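Local structure of peptidase, C14 family (Geobacter sulfurreducens PCA, 3BIJ) at residues A222-W231 and F243-M251. The protein belongs to the caspase-like C14 peptidase family and is probably a cysteine endopeptidase, although its actual function has not been characterised. Sequence-based numbering, arbitrary orientation.
Sequences AFTGQLLRVW and FHKAIVRRM
Arg229 and Arg250 converge on one carboxylate oxygen: the NH2 atoms of both form salt bridges with OD2 of Asp97 of a second subunit. Their own NH2 atoms lie 4.0 Å apart, with the guanidinium planes turned 58° from each other, and the shared aspartate probably offsets much of their like charge. Arg250 runs straight through chi2, carrying its CD past Val230 CG1 at 3.5 Å; the bend at chi3 (64°) then turns NE and the guanidinium off that line toward Arg229 and Asp97 of the second subunit. With an alanine in place of Arg250, that aspartate would probably keep only Arg229 of this pair, and a gap would open beside Val230 CG1.

Inward from this arginine pair the two helices, crossing at 121° with their axes 9.2 Å apart, interlock as knobs into holes. Val230 sits among Phe243, Ala246, Ile247 and Arg250. In return, Ile247 fits among Phe223, Gln226, Leu227 and Val230, splitting its branches: Ile247 CG2, anti to the backbone N, comes to the ring edge of Phe223 at CD1, 4.1 Å away, while Ile247 CD1 reaches Leu227 CA at 3.8 Å. That same CD1 covers one face of the Phe243 ring, whose CZ comes 3.8 Å from Leu227 CG. Following Arg250, selenomethionine Met251, bent at chi2 and chi3, brings its SE to 3.7 Å from Gln226 CG and its CE to 3.8 Å from the backbone CA of Phe223.

Helix 222-231 packs on strand 127-133 of the caspase-like fold through Phe223 and Leu227, which touch Phe131; helix 240-250 lies beside it and also reaches the sheet, through His244 and Phe259. The chemistry thus divides the contact: largely apolar knobs-into-holes packing joins the helices within the chain, and paired arginines turn this side of the helix pair toward another subunit's carboxylate.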
loop_
_atom_site.group_PDB
_atom_site.type_symbol
_atom_site.label_atom_id
_atom_site.label_comp_id
_atom_site.label_asym_id
_atom_site.label_seq_id
_atom_site.Cartn_x
_atom_site.Cartn_y
_atom_site.Cartn_z
ATOM N N ALA A 222 -15.734 16.745 5.319
ATOM C CA ALA A 222 -15.510 15.723 6.318
ATOM C C ALA A 222 -15.826 16.328 7.685
ATOM O O ALA A 222 -16.545 15.736 8.486
ATOM C CB ALA A 222 -14.053 15.245 6.267
ATOM N N PHE A 223 -15.285 17.513 7.943
ATOM C CA PHE A 223 -15.513 18.189 9.216
ATOM C C PHE A 223 -17.005 18.498 9.437
ATOM O O PHE A 223 -17.601 18.093 10.439
ATOM C CB PHE A 223 -14.692 19.489 9.282
ATOM C CG PHE A 223 -15.114 20.418 10.391
ATOM C CD1 PHE A 223 -15.236 19.962 11.706
ATOM C CD2 PHE A 223 -15.399 21.749 10.120
ATOM C CE1 PHE A 223 -15.640 20.826 12.733
ATOM C CE2 PHE A 223 -15.802 22.618 11.130
ATOM C CZ PHE A 223 -15.923 22.156 12.440
ATOM N N THR A 224 -17.604 19.208 8.492
ATOM C CA THR A 224 -19.009 19.570 8.608
ATOM C C THR A 224 -19.905 18.341 8.813
ATOM O O THR A 224 -20.841 18.356 9.625
ATOM C CB THR A 224 -19.490 20.352 7.357
ATOM O OG1 THR A 224 -18.662 21.509 7.172
ATOM C CG2 THR A 224 -20.931 20.789 7.529
ATOM N N GLY A 225 -19.615 17.277 8.080
ATOM C CA GLY A 225 -20.401 16.064 8.211
ATOM C C GLY A 225 -20.397 15.546 9.638
ATOM O O GLY A 225 -21.437 15.149 10.158
ATOM N N GLN A 226 -19.232 15.539 10.280
ATOM C CA GLN A 226 -19.163 15.065 11.647
ATOM C C GLN A 226 -19.731 16.087 12.620
ATOM O O GLN A 226 -20.216 15.728 13.700
ATOM C CB GLN A 226 -17.734 14.713 12.026
ATOM C CG GLN A 226 -17.232 13.532 11.246
ATOM C CD GLN A 226 -18.123 12.321 11.400
ATOM O OE1 GLN A 226 -18.384 11.603 10.437
ATOM N NE2 GLN A 226 -18.591 12.078 12.615
ATOM N N LEU A 227 -19.667 17.363 12.252
ATOM C CA LEU A 227 -20.233 18.390 13.114
ATOM C C LEU A 227 -21.738 18.091 13.175
ATOM O O LEU A 227 -22.316 18.014 14.255
ATOM C CB LEU A 227 -19.958 19.796 12.539
ATOM C CG LEU A 227 -20.467 21.058 13.260
ATOM C CD1 LEU A 227 -19.738 22.325 12.755
ATOM C CD2 LEU A 227 -21.957 21.181 13.027
ATOM N N LEU A 228 -22.366 17.888 12.020
ATOM C CA LEU A 228 -23.792 17.584 11.992
ATOM C C LEU A 228 -24.118 16.277 12.707
ATOM O O LEU A 228 -25.177 16.136 13.322
ATOM C CB LEU A 228 -24.291 17.508 10.550
ATOM C CG LEU A 228 -24.114 18.805 9.769
ATOM C CD1 LEU A 228 -24.436 18.587 8.293
ATOM C CD2 LEU A 228 -24.985 19.860 10.370
ATOM N N ARG A 229 -23.215 15.310 12.641
ATOM C CA ARG A 229 -23.492 14.039 13.299
ATOM C C ARG A 229 -23.505 14.119 14.838
ATOM O O ARG A 229 -24.333 13.473 15.475
ATOM C CB ARG A 229 -22.508 12.966 12.809
ATOM C CG ARG A 229 -22.611 11.643 13.564
ATOM C CD ARG A 229 -22.471 10.410 12.674
ATOM N NE ARG A 229 -23.740 10.036 12.069
ATOM C CZ ARG A 229 -24.065 8.792 11.724
ATOM N NH1 ARG A 229 -25.243 8.530 11.173
ATOM N NH2 ARG A 229 -23.214 7.801 11.940
ATOM N N VAL A 230 -22.606 14.900 15.439
ATOM C CA VAL A 230 -22.597 15.008 16.897
ATOM C C VAL A 230 -23.681 15.980 17.321
ATOM O O VAL A 230 -24.265 15.841 18.383
ATOM C CB VAL A 230 -21.239 15.511 17.457
ATOM C CG1 VAL A 230 -20.107 14.633 16.959
ATOM C CG2 VAL A 230 -21.009 16.951 17.053
ATOM N N TRP A 231 -23.949 16.982 16.494
ATOM C CA TRP A 231 -24.988 17.934 16.839
ATOM C C TRP A 231 -26.325 17.197 16.847
ATOM O O TRP A 231 -27.257 17.570 17.558
ATOM C CB TRP A 231 -25.007 19.069 15.828
ATOM C CG TRP A 231 -26.141 20.009 16.003
ATOM C CD1 TRP A 231 -27.137 20.274 15.094
ATOM C CD2 TRP A 231 -26.368 20.880 17.108
ATOM N NE1 TRP A 231 -27.955 21.258 15.561
ATOM C CE2 TRP A 231 -27.510 21.656 16.797
ATOM C CE3 TRP A 231 -25.717 21.092 18.334
ATOM C CZ2 TRP A 231 -28.019 22.632 17.667
ATOM C CZ3 TRP A 231 -26.227 22.067 19.200
ATOM C CH2 TRP A 231 -27.368 22.821 18.855
ATOM N N PHE A 243 -18.187 20.021 22.454
ATOM C CA PHE A 243 -18.668 19.837 21.095
ATOM C C PHE A 243 -17.459 19.510 20.212
ATOM O O PHE A 243 -17.432 18.513 19.483
ATOM C CB PHE A 243 -19.361 21.118 20.636
ATOM C CG PHE A 243 -20.057 20.999 19.320
ATOM C CD1 PHE A 243 -20.950 19.963 19.080
ATOM C CD2 PHE A 243 -19.852 21.962 18.332
ATOM C CE1 PHE A 243 -21.632 19.896 17.874
ATOM C CE2 PHE A 243 -20.523 21.910 17.128
ATOM C CZ PHE A 243 -21.419 20.879 16.888
ATOM N N HIS A 244 -16.441 20.351 20.327
ATOM C CA HIS A 244 -15.217 20.199 19.581
ATOM C C HIS A 244 -14.552 18.847 19.876
ATOM O O HIS A 244 -14.207 18.109 18.956
ATOM C CB HIS A 244 -14.292 21.361 19.935
ATOM C CG HIS A 244 -12.902 21.214 19.398
ATOM N ND1 HIS A 244 -12.614 21.290 18.052
ATOM C CD2 HIS A 244 -11.725 20.978 20.025
ATOM C CE1 HIS A 244 -11.318 21.107 17.873
ATOM N NE2 HIS A 244 -10.756 20.917 19.053
ATOM N N LYS A 245 -14.386 18.516 21.153
ATOM C CA LYS A 245 -13.750 17.246 21.531
ATOM C C LYS A 245 -14.490 16.023 20.995
ATOM O O LYS A 245 -13.868 15.024 20.612
ATOM C CB LYS A 245 -13.617 17.142 23.055
ATOM C CG LYS A 245 -12.634 18.145 23.647
ATOM C CD LYS A 245 -12.537 18.027 25.168
ATOM C CE LYS A 245 -11.924 16.685 25.601
ATOM N NZ LYS A 245 -10.466 16.561 25.223
ATOM N N ALA A 246 -15.816 16.107 20.957
ATOM C CA ALA A 246 -16.637 15.006 20.453
ATOM C C ALA A 246 -16.471 14.843 18.937
ATOM O O ALA A 246 -16.578 13.739 18.407
ATOM C CB ALA A 246 -18.112 15.247 20.799
ATOM N N ILE A 247 -16.218 15.942 18.242
ATOM C CA ILE A 247 -16.046 15.872 16.804
ATOM C C ILE A 247 -14.683 15.286 16.477
ATOM O O ILE A 247 -14.598 14.283 15.777
ATOM C CB ILE A 247 -16.186 17.260 16.153
ATOM C CG1 ILE A 247 -17.610 17.767 16.359
ATOM C CG2 ILE A 247 -15.861 17.190 14.671
ATOM C CD1 ILE A 247 -17.835 19.161 15.893
ATOM N N VAL A 248 -13.620 15.900 16.992
ATOM C CA VAL A 248 -12.279 15.399 16.727
ATOM C C VAL A 248 -12.161 13.911 17.051
ATOM O O VAL A 248 -11.429 13.188 16.391
ATOM C CB VAL A 248 -11.195 16.175 17.517
ATOM C CG1 VAL A 248 -11.373 17.666 17.310
ATOM C CG2 VAL A 248 -11.246 15.814 18.975
ATOM N N ARG A 249 -12.895 13.452 18.049
ATOM C CA ARG A 249 -12.833 12.056 18.433
ATOM C C ARG A 249 -13.223 11.135 17.287
ATOM O O ARG A 249 -12.703 10.028 17.175
ATOM C CB ARG A 249 -13.754 11.805 19.626
ATOM C CG ARG A 249 -13.137 10.967 20.735
ATOM C CD ARG A 249 -11.847 11.614 21.246
ATOM N NE ARG A 249 -11.304 10.916 22.420
ATOM C CZ ARG A 249 -11.886 10.910 23.614
ATOM N NH1 ARG A 249 -13.030 11.567 23.797
ATOM N NH2 ARG A 249 -11.329 10.246 24.618
ATOM N N ARG A 250 -14.126 11.605 16.432
ATOM C CA ARG A 250 -14.628 10.834 15.295
ATOM C C ARG A 250 -13.814 11.011 14.017
ATOM O O ARG A 250 -13.871 10.182 13.115
ATOM C CB ARG A 250 -16.073 11.244 15.022
ATOM C CG ARG A 250 -16.962 11.186 16.259
ATOM C CD ARG A 250 -18.345 11.745 15.979
ATOM N NE ARG A 250 -19.073 10.945 14.988
ATOM C CZ ARG A 250 -19.592 9.746 15.226
ATOM N NH1 ARG A 250 -19.477 9.185 16.428
ATOM N NH2 ARG A 250 -20.226 9.112 14.258
HETATM N N MSE A 251 -13.059 12.102 13.961
HETATM C CA MSE A 251 -12.237 12.468 12.819
HETATM C C MSE A 251 -10.961 11.660 12.684
HETATM O O MSE A 251 -10.363 11.261 13.673
HETATM C CB MSE A 251 -11.862 13.935 12.935
HETATM C CG MSE A 251 -13.041 14.887 12.888
HETATM SE SE MSE A 251 -13.853 14.951 11.110
HETATM C CE MSE A 251 -12.516 16.007 10.192
#